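Local coordinates for protein tRNA (cytosine(72)-C(5))-methyltransferase (Pyrococcus horikoshii, PDB 5ZVE) that methylates the C5 position of cytosine 72 in several tRNAs, using S-adenosyl-L-methionine as methyl donor, at residues 186-191 / 349-354; 133-138 / 283-288; 15-20 / 361-366. All blocks are in the same frame, centred on the assembly; numbering follows the deposited sequence.

Contact 1 (186-191 / 349-354); sequences SMVTAR and IFIGSP
Val188 sets one methyl, CG1, against Ile349, where it sits 3.9 Å from the carbonyl oxygen Ile349 O and 4.2 Å from Ile349 CB; the two branched side chains cross obliquely. Its CG1 stands anti to the backbone N (chi1 177°), which puts CG2 beside the backbone N, and that methyl reaches Ile351, with Val188 CG2 4.3 Å from Ile351 CD1. Val188 is thus shared between two isoleucines, one methyl for each. Ile351 does not aim its CB at the helix; the reach comes from its extended CG1-CD1 arm. One helical turn on, the far end of Ile349 rests against the aliphatic root of Arg191: Ile349 CD1 lies 4.0 Å from Arg191 CB. Helix 184-193 packs here against the irregular chain leading into strand 353-355, an edge element of the sheet that carries the Rossmann-like, SAM-binding methyltransferase domain of the RsmB/NOP family. Val188 also touches Ile376 of strand 374-381, while Ser186 on the same helix hydrogen-bonds through OG to NZ of Lys211, a residue that binds S-adenosyl-L-methionine. No hydrogen bond links the two segments. The carbonyl that Val188 CG1 approaches is instead satisfied by Gln362 NE2, and Gln362 OE1 takes the N-H groups of Ile351 and Gly352, so one amide side chain holds three backbone groups of the loop. Arg191 bends at chi2 (-84°) and carries its guanidinium away from Ile349, to a salt bridge between NE and Glu69 OE2.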
# COMPACT_ATOMS: atom_id res chain seq x y z
N SER A 186 -3.66 0.28 6.60
CA SER A 186 -4.75 0.81 5.78
C SER A 186 -6.12 0.37 6.29
O SER A 186 -7.08 1.14 6.25
CB SER A 186 -4.57 0.40 4.32
OG SER A 186 -3.52 1.13 3.71
N MET A 187 -6.21 -0.87 6.77
CA MET A 187 -7.45 -1.39 7.33
C MET A 187 -7.81 -0.71 8.65
O MET A 187 -8.98 -0.39 8.89
CB MET A 187 -7.35 -2.89 7.53
CG MET A 187 -7.42 -3.69 6.24
SD MET A 187 -7.66 -5.43 6.60
CE MET A 187 -5.98 -5.97 6.87
N VAL A 188 -6.82 -0.50 9.50
CA VAL A 188 -7.01 0.23 10.74
C VAL A 188 -7.58 1.63 10.47
O VAL A 188 -8.44 2.12 11.20
CB VAL A 188 -5.69 0.35 11.54
CG1 VAL A 188 -5.89 1.18 12.79
CG2 VAL A 188 -5.16 -1.03 11.90
N THR A 189 -7.09 2.26 9.40
CA THR A 189 -7.53 3.60 9.02
C THR A 189 -9.05 3.70 8.88
O THR A 189 -9.67 4.57 9.49
CB THR A 189 -6.87 4.04 7.69
OG1 THR A 189 -5.45 4.11 7.85
CG2 THR A 189 -7.40 5.40 7.26
N ALA A 190 -9.65 2.81 8.10
CA ALA A 190 -11.10 2.83 7.88
C ALA A 190 -11.86 2.55 9.17
O ALA A 190 -12.92 3.14 9.42
CB ALA A 190 -11.49 1.84 6.81
N ARG A 191 -11.33 1.65 9.99
CA ARG A 191 -11.93 1.36 11.29
C ARG A 191 -11.92 2.59 12.20
O ARG A 191 -12.93 2.92 12.82
CB ARG A 191 -11.18 0.21 11.96
CG ARG A 191 -11.60 -1.16 11.48
CD ARG A 191 -12.83 -1.63 12.23
NE ARG A 191 -13.20 -3.00 11.88
CZ ARG A 191 -14.19 -3.67 12.46
NH1 ARG A 191 -14.90 -3.11 13.42
NH2 ARG A 191 -14.46 -4.91 12.07
N ILE A 349 -8.55 1.99 17.53
CA ILE A 349 -7.57 0.91 17.51
C ILE A 349 -6.18 1.52 17.48
O ILE A 349 -5.84 2.27 16.57
CB ILE A 349 -7.76 -0.02 16.30
CG1 ILE A 349 -9.13 -0.69 16.35
CG2 ILE A 349 -6.64 -1.05 16.23
CD1 ILE A 349 -9.47 -1.53 15.12
N PHE A 350 -5.36 1.19 18.48
CA PHE A 350 -3.99 1.68 18.51
C PHE A 350 -3.04 0.53 18.78
O PHE A 350 -2.86 0.10 19.92
CB PHE A 350 -3.81 2.75 19.58
CG PHE A 350 -2.67 3.69 19.30
CD1 PHE A 350 -1.36 3.26 19.38
CD2 PHE A 350 -2.91 5.02 18.98
CE1 PHE A 350 -0.31 4.12 19.12
CE2 PHE A 350 -1.87 5.89 18.72
CZ PHE A 350 -0.56 5.44 18.79
N ILE A 351 -2.43 0.02 17.71
CA ILE A 351 -1.48 -1.08 17.84
C ILE A 351 -0.13 -0.70 17.24
O ILE A 351 0.80 -1.50 17.24
CB ILE A 351 -2.01 -2.36 17.18
CG1 ILE A 351 -2.33 -2.11 15.70
CG2 ILE A 351 -3.24 -2.87 17.92
CD1 ILE A 351 -3.11 -3.23 15.03
N GLY A 352 -0.02 0.52 16.74
CA GLY A 352 1.23 0.98 16.16
C GLY A 352 2.09 1.67 17.20
O GLY A 352 2.13 1.25 18.35
N SER A 353 2.78 2.72 16.78
CA SER A 353 3.63 3.52 17.66
C SER A 353 3.08 4.93 17.79
O SER A 353 2.30 5.38 16.95
CB SER A 353 5.07 3.56 17.14
OG SER A 353 5.70 2.30 17.24
N PRO A 354 3.48 5.64 18.86
CA PRO A 354 3.18 7.07 18.93
C PRO A 354 3.86 7.85 17.81
O PRO A 354 4.84 7.36 17.23
CB PRO A 354 3.74 7.49 20.30
CG PRO A 354 4.60 6.35 20.76
CD PRO A 354 4.06 5.12 20.11

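Contact 2 (133-138 / 283-288); sequences LLVGIG and PKLWEE
The PUA domain meets the methyltransferase domain here: the residue leading into strand 134-140, and the beginning of that strand, touch the loop between strand 267-273 and helix 291-310. Leu133 carries most of the contact. Its CD2 methyl comes within 3.6 Å of Leu285 CG, close for an aliphatic pair, and lies 3.9 Å from Leu285 CD2, so that it lies against the CB-CG-CD2 side of the opposing leucine; the two side chains cross at about a right angle. The extended first torsion of Leu133 (chi1 -177°) carries the branch out toward the loop. Nearer its backbone, Leu133 CB lies obliquely to the indole of Trp286, 4.3 Å from CZ2. Val135 adds a looser touch, CG1 to Leu285 CD2 at 4.4 Å, from a strand position where Val135 and Gly136 form a classic beta bulge opposite Ile127. Polar ties flank the leucines. Trp286 NE1 is hydrogen-bonded to Asp129 OD2, and the other oxygen of the same carboxylate takes the N-H of Leu133, so one aspartate fixes both the indole and the backbone beside it. Arg30 bonds through NE to Leu285 O and also makes a cation-pi contact with Trp286, as does Lys131. Between the two segments themselves there is neither a hydrogen bond nor an ion pair, which implies that they meet by apolar fit alone, while the polar bonds of Asp129 and Arg30 lie around it.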
# COMPACT_ATOMS: atom_id res chain seq x y z
N LEU A 133 20.56 -5.71 -8.91
CA LEU A 133 19.99 -6.35 -7.73
C LEU A 133 19.49 -7.76 -8.08
O LEU A 133 18.66 -7.93 -8.97
CB LEU A 133 18.84 -5.51 -7.15
CG LEU A 133 18.20 -6.03 -5.87
CD1 LEU A 133 19.21 -6.05 -4.72
CD2 LEU A 133 16.99 -5.21 -5.50
N LEU A 134 20.03 -8.76 -7.40
CA LEU A 134 19.59 -10.14 -7.62
C LEU A 134 18.23 -10.35 -6.96
O LEU A 134 18.10 -10.29 -5.73
CB LEU A 134 20.61 -11.13 -7.07
CG LEU A 134 20.25 -12.61 -7.18
CD1 LEU A 134 20.13 -13.03 -8.64
CD2 LEU A 134 21.28 -13.46 -6.45
N VAL A 135 17.21 -10.62 -7.77
CA VAL A 135 15.85 -10.69 -7.25
C VAL A 135 15.28 -12.10 -7.32
O VAL A 135 14.25 -12.39 -6.72
CB VAL A 135 14.91 -9.74 -8.02
CG1 VAL A 135 15.40 -8.31 -7.89
CG2 VAL A 135 14.80 -10.15 -9.48
N GLY A 136 15.97 -12.98 -8.03
CA GLY A 136 15.48 -14.34 -8.17
C GLY A 136 16.30 -15.23 -9.07
O GLY A 136 17.12 -14.76 -9.86
N ILE A 137 16.08 -16.53 -8.92
CA ILE A 137 16.72 -17.56 -9.71
C ILE A 137 15.64 -18.51 -10.21
O ILE A 137 14.67 -18.77 -9.51
CB ILE A 137 17.78 -18.32 -8.89
CG1 ILE A 137 18.97 -17.41 -8.62
CG2 ILE A 137 18.26 -19.56 -9.63
CD1 ILE A 137 19.95 -17.99 -7.64
N GLY A 138 15.78 -19.01 -11.43
CA GLY A 138 14.76 -19.85 -12.01
C GLY A 138 15.22 -20.57 -13.26
O GLY A 138 16.42 -20.69 -13.52
N PRO A 283 7.98 -3.68 -1.19
CA PRO A 283 9.42 -3.55 -0.96
C PRO A 283 9.99 -2.31 -1.64
O PRO A 283 9.43 -1.84 -2.63
CB PRO A 283 9.98 -4.82 -1.59
CG PRO A 283 9.05 -5.10 -2.71
CD PRO A 283 7.68 -4.64 -2.27
N LYS A 284 11.09 -1.79 -1.10
CA LYS A 284 11.73 -0.62 -1.66
C LYS A 284 13.09 -1.01 -2.25
O LYS A 284 14.11 -0.97 -1.56
CB LYS A 284 11.89 0.46 -0.59
CG LYS A 284 12.37 1.80 -1.12
CD LYS A 284 11.34 2.46 -2.02
CE LYS A 284 10.12 2.90 -1.22
NZ LYS A 284 9.22 3.77 -2.03
N LEU A 285 13.08 -1.44 -3.51
CA LEU A 285 14.30 -1.84 -4.20
C LEU A 285 15.25 -0.65 -4.35
O LEU A 285 16.42 -0.73 -3.99
CB LEU A 285 13.98 -2.45 -5.56
CG LEU A 285 13.59 -3.94 -5.60
CD1 LEU A 285 12.29 -4.21 -4.86
CD2 LEU A 285 13.50 -4.45 -7.03
N TRP A 286 14.73 0.46 -4.89
CA TRP A 286 15.50 1.69 -5.00
C TRP A 286 14.59 2.88 -4.74
O TRP A 286 13.60 3.08 -5.44
CB TRP A 286 16.15 1.84 -6.37
CG TRP A 286 16.99 0.66 -6.76
CD1 TRP A 286 16.61 -0.37 -7.58
CD2 TRP A 286 18.33 0.37 -6.35
NE1 TRP A 286 17.64 -1.27 -7.70
CE2 TRP A 286 18.70 -0.84 -6.95
CE3 TRP A 286 19.25 1.03 -5.53
CZ2 TRP A 286 19.96 -1.42 -6.76
CZ3 TRP A 286 20.49 0.46 -5.34
CH2 TRP A 286 20.84 -0.75 -5.95
N GLU A 287 14.92 3.67 -3.72
CA GLU A 287 14.14 4.85 -3.39
C GLU A 287 14.53 6.01 -4.30
O GLU A 287 15.68 6.43 -4.31
CB GLU A 287 14.33 5.24 -1.92
CG GLU A 287 13.53 6.46 -1.49
CD GLU A 287 12.03 6.25 -1.59
OE1 GLU A 287 11.42 6.79 -2.53
OE2 GLU A 287 11.47 5.55 -0.72
N GLU A 288 13.57 6.51 -5.08
CA GLU A 288 13.86 7.59 -6.02
C GLU A 288 13.51 8.98 -5.48
O GLU A 288 14.13 9.97 -5.85
CB GLU A 288 13.11 7.36 -7.33
CG GLU A 288 13.40 6.02 -8.00
CD GLU A 288 12.21 5.09 -7.95
OE1 GLU A 288 11.33 5.29 -7.08
OE2 GLU A 288 12.14 4.15 -8.78

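Contact 3 (15-20 / 361-366); sequences NLFGKE and VQRFYP
With chi1 -57° in Phe17 and -65° in Tyr365, each ring swings to the side of its own backbone N, and the two aromatic groups converge between the N-terminal helices of the ferredoxin-like region and the sheet of the methyltransferase domain. They form an offset edge-to-face (T-shaped) pair, the edge of Tyr365 directed at the face of Phe17, with planes at 90° and centroids 5.8 Å apart. The closest atoms are Phe17 CE1 and Tyr365 CE1 at 3.7 Å, and the hydroxyl oxygen Tyr365 OH lies 3.8 Å from that same Phe17 CE1. Phe17 ends helix 7-17, and Gly18, with its positive phi, turns the chain directly into helix 19-29, whose Ile25 packs on both residues. On the other segment, strand 361-364 ends just before Tyr365, the N-cap position of helix 366-369. Over the Phe17 ring centre, Leu16 CG sits 4.0 Å above one face. Arg363 approaches from the strand on an arm extended from CG to NE. Its main polar partner is Glu331, salt-bridged to NE, and NH2 bonds to Leu325 O; these bonds fix the guanidinium where it meets Phe17. That meeting is no cation-pi stack: Arg363 NH1 comes to the rim of the Phe17 ring, near its plane, 4.1 Å from CE1.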
# COMPACT_ATOMS: atom_id res chain seq x y z
N ASN A 15 18.61 11.76 11.22
CA ASN A 15 18.26 12.93 12.01
C ASN A 15 16.90 12.78 12.68
O ASN A 15 16.70 13.21 13.81
CB ASN A 15 18.26 14.19 11.15
CG ASN A 15 19.66 14.69 10.86
OD1 ASN A 15 20.58 14.45 11.64
ND2 ASN A 15 19.82 15.38 9.74
N LEU A 16 15.97 12.14 11.97
CA LEU A 16 14.59 12.10 12.42
C LEU A 16 14.31 10.92 13.35
O LEU A 16 13.47 11.01 14.25
CB LEU A 16 13.65 12.04 11.21
CG LEU A 16 12.16 11.96 11.54
CD1 LEU A 16 11.74 13.17 12.34
CD2 LEU A 16 11.35 11.81 10.27
N PHE A 17 15.02 9.81 13.14
CA PHE A 17 14.77 8.61 13.92
C PHE A 17 15.95 8.21 14.80
O PHE A 17 15.79 7.44 15.74
CB PHE A 17 14.44 7.43 12.99
CG PHE A 17 13.27 7.68 12.09
CD1 PHE A 17 12.00 7.88 12.60
CD2 PHE A 17 13.43 7.68 10.71
CE1 PHE A 17 10.92 8.10 11.77
CE2 PHE A 17 12.35 7.89 9.87
CZ PHE A 17 11.10 8.10 10.40
N GLY A 18 17.13 8.74 14.50
CA GLY A 18 18.34 8.27 15.16
C GLY A 18 18.99 7.22 14.27
O GLY A 18 18.29 6.50 13.56
N LYS A 19 20.32 7.14 14.31
CA LYS A 19 21.07 6.25 13.43
C LYS A 19 20.62 4.79 13.47
O LYS A 19 20.42 4.17 12.42
CB LYS A 19 22.56 6.29 13.79
CG LYS A 19 23.48 5.75 12.71
CD LYS A 19 24.91 5.71 13.20
CE LYS A 19 25.85 5.18 12.13
NZ LYS A 19 27.24 5.10 12.64
N GLU A 20 20.47 4.25 14.67
CA GLU A 20 20.13 2.84 14.83
C GLU A 20 18.77 2.52 14.23
O GLU A 20 18.65 1.63 13.39
CB GLU A 20 20.16 2.45 16.31
CG GLU A 20 19.86 0.99 16.55
CD GLU A 20 20.03 0.59 18.00
OE1 GLU A 20 19.97 1.49 18.87
OE2 GLU A 20 20.20 -0.61 18.27
N VAL A 361 -1.68 10.56 17.50
CA VAL A 361 -1.52 10.01 16.16
C VAL A 361 -0.82 8.67 16.21
O VAL A 361 -0.11 8.36 17.16
CB VAL A 361 -0.75 10.96 15.22
CG1 VAL A 361 -1.56 12.22 14.97
CG2 VAL A 361 0.63 11.28 15.78
N GLN A 362 -1.00 7.87 15.16
CA GLN A 362 -0.52 6.50 15.17
C GLN A 362 0.41 6.23 14.00
O GLN A 362 0.03 6.38 12.84
CB GLN A 362 -1.70 5.53 15.15
CG GLN A 362 -1.30 4.07 15.32
CD GLN A 362 -2.49 3.14 15.43
OE1 GLN A 362 -2.33 1.96 15.72
NE2 GLN A 362 -3.69 3.67 15.20
N ARG A 363 1.63 5.80 14.31
CA ARG A 363 2.61 5.48 13.27
C ARG A 363 2.87 3.98 13.21
O ARG A 363 2.82 3.29 14.22
CB ARG A 363 3.93 6.21 13.50
CG ARG A 363 4.05 7.54 12.76
CD ARG A 363 5.38 8.20 13.07
NE ARG A 363 5.61 9.40 12.28
CZ ARG A 363 6.35 9.44 11.17
NH1 ARG A 363 6.92 8.33 10.71
NH2 ARG A 363 6.51 10.58 10.52
N PHE A 364 3.15 3.51 12.00
CA PHE A 364 3.57 2.13 11.79
C PHE A 364 4.97 2.12 11.19
O PHE A 364 5.30 2.93 10.33
CB PHE A 364 2.58 1.40 10.88
CG PHE A 364 1.24 1.13 11.51
CD1 PHE A 364 0.22 2.06 11.42
CD2 PHE A 364 1.01 -0.05 12.20
CE1 PHE A 364 -1.01 1.82 12.01
CE2 PHE A 364 -0.22 -0.30 12.79
CZ PHE A 364 -1.24 0.64 12.69
N TYR A 365 5.80 1.21 11.70
CA TYR A 365 7.16 1.05 11.23
C TYR A 365 7.38 -0.38 10.76
O TYR A 365 6.84 -1.31 11.36
CB TYR A 365 8.16 1.39 12.33
CG TYR A 365 8.14 2.84 12.76
CD1 TYR A 365 8.83 3.80 12.04
CD2 TYR A 365 7.44 3.24 13.90
CE1 TYR A 365 8.82 5.13 12.43
CE2 TYR A 365 7.43 4.57 14.30
CZ TYR A 365 8.12 5.50 13.56
OH TYR A 365 8.12 6.83 13.95
N PRO A 366 8.17 -0.56 9.68
CA PRO A 366 8.40 -1.91 9.15
C PRO A 366 9.12 -2.85 10.12
O PRO A 366 8.80 -4.03 10.16
CB PRO A 366 9.25 -1.65 7.90
CG PRO A 366 9.89 -0.32 8.13
CD PRO A 366 8.89 0.47 8.92

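How the contacts relate
Contacts 1 and 3 lie about 16 Å apart between centres and share a sheet, since strands 353-355 and 361-364 are antiparallel neighbours in it; Ser353 N reaches Arg363 O at 2.6 Å, a probable hydrogen bond. Contact 2 stands apart, on the opposite side of the chain's centre from contact 1, its centre about 29 Å from that of contact 1 and about 23 Å from that of contact 3. Contact 3 is buried, whereas contacts 1 and 2 are only partly so. All three lack hydrogen bonds between their segments, but they differ in material: branched aliphatic groups pack a helix beside the sheet in contact 1, leucines with a valine and an indole join two domains in contact 2, and an edge-to-face aromatic pair beside an arginine attaches the N-terminal helices in contact 3.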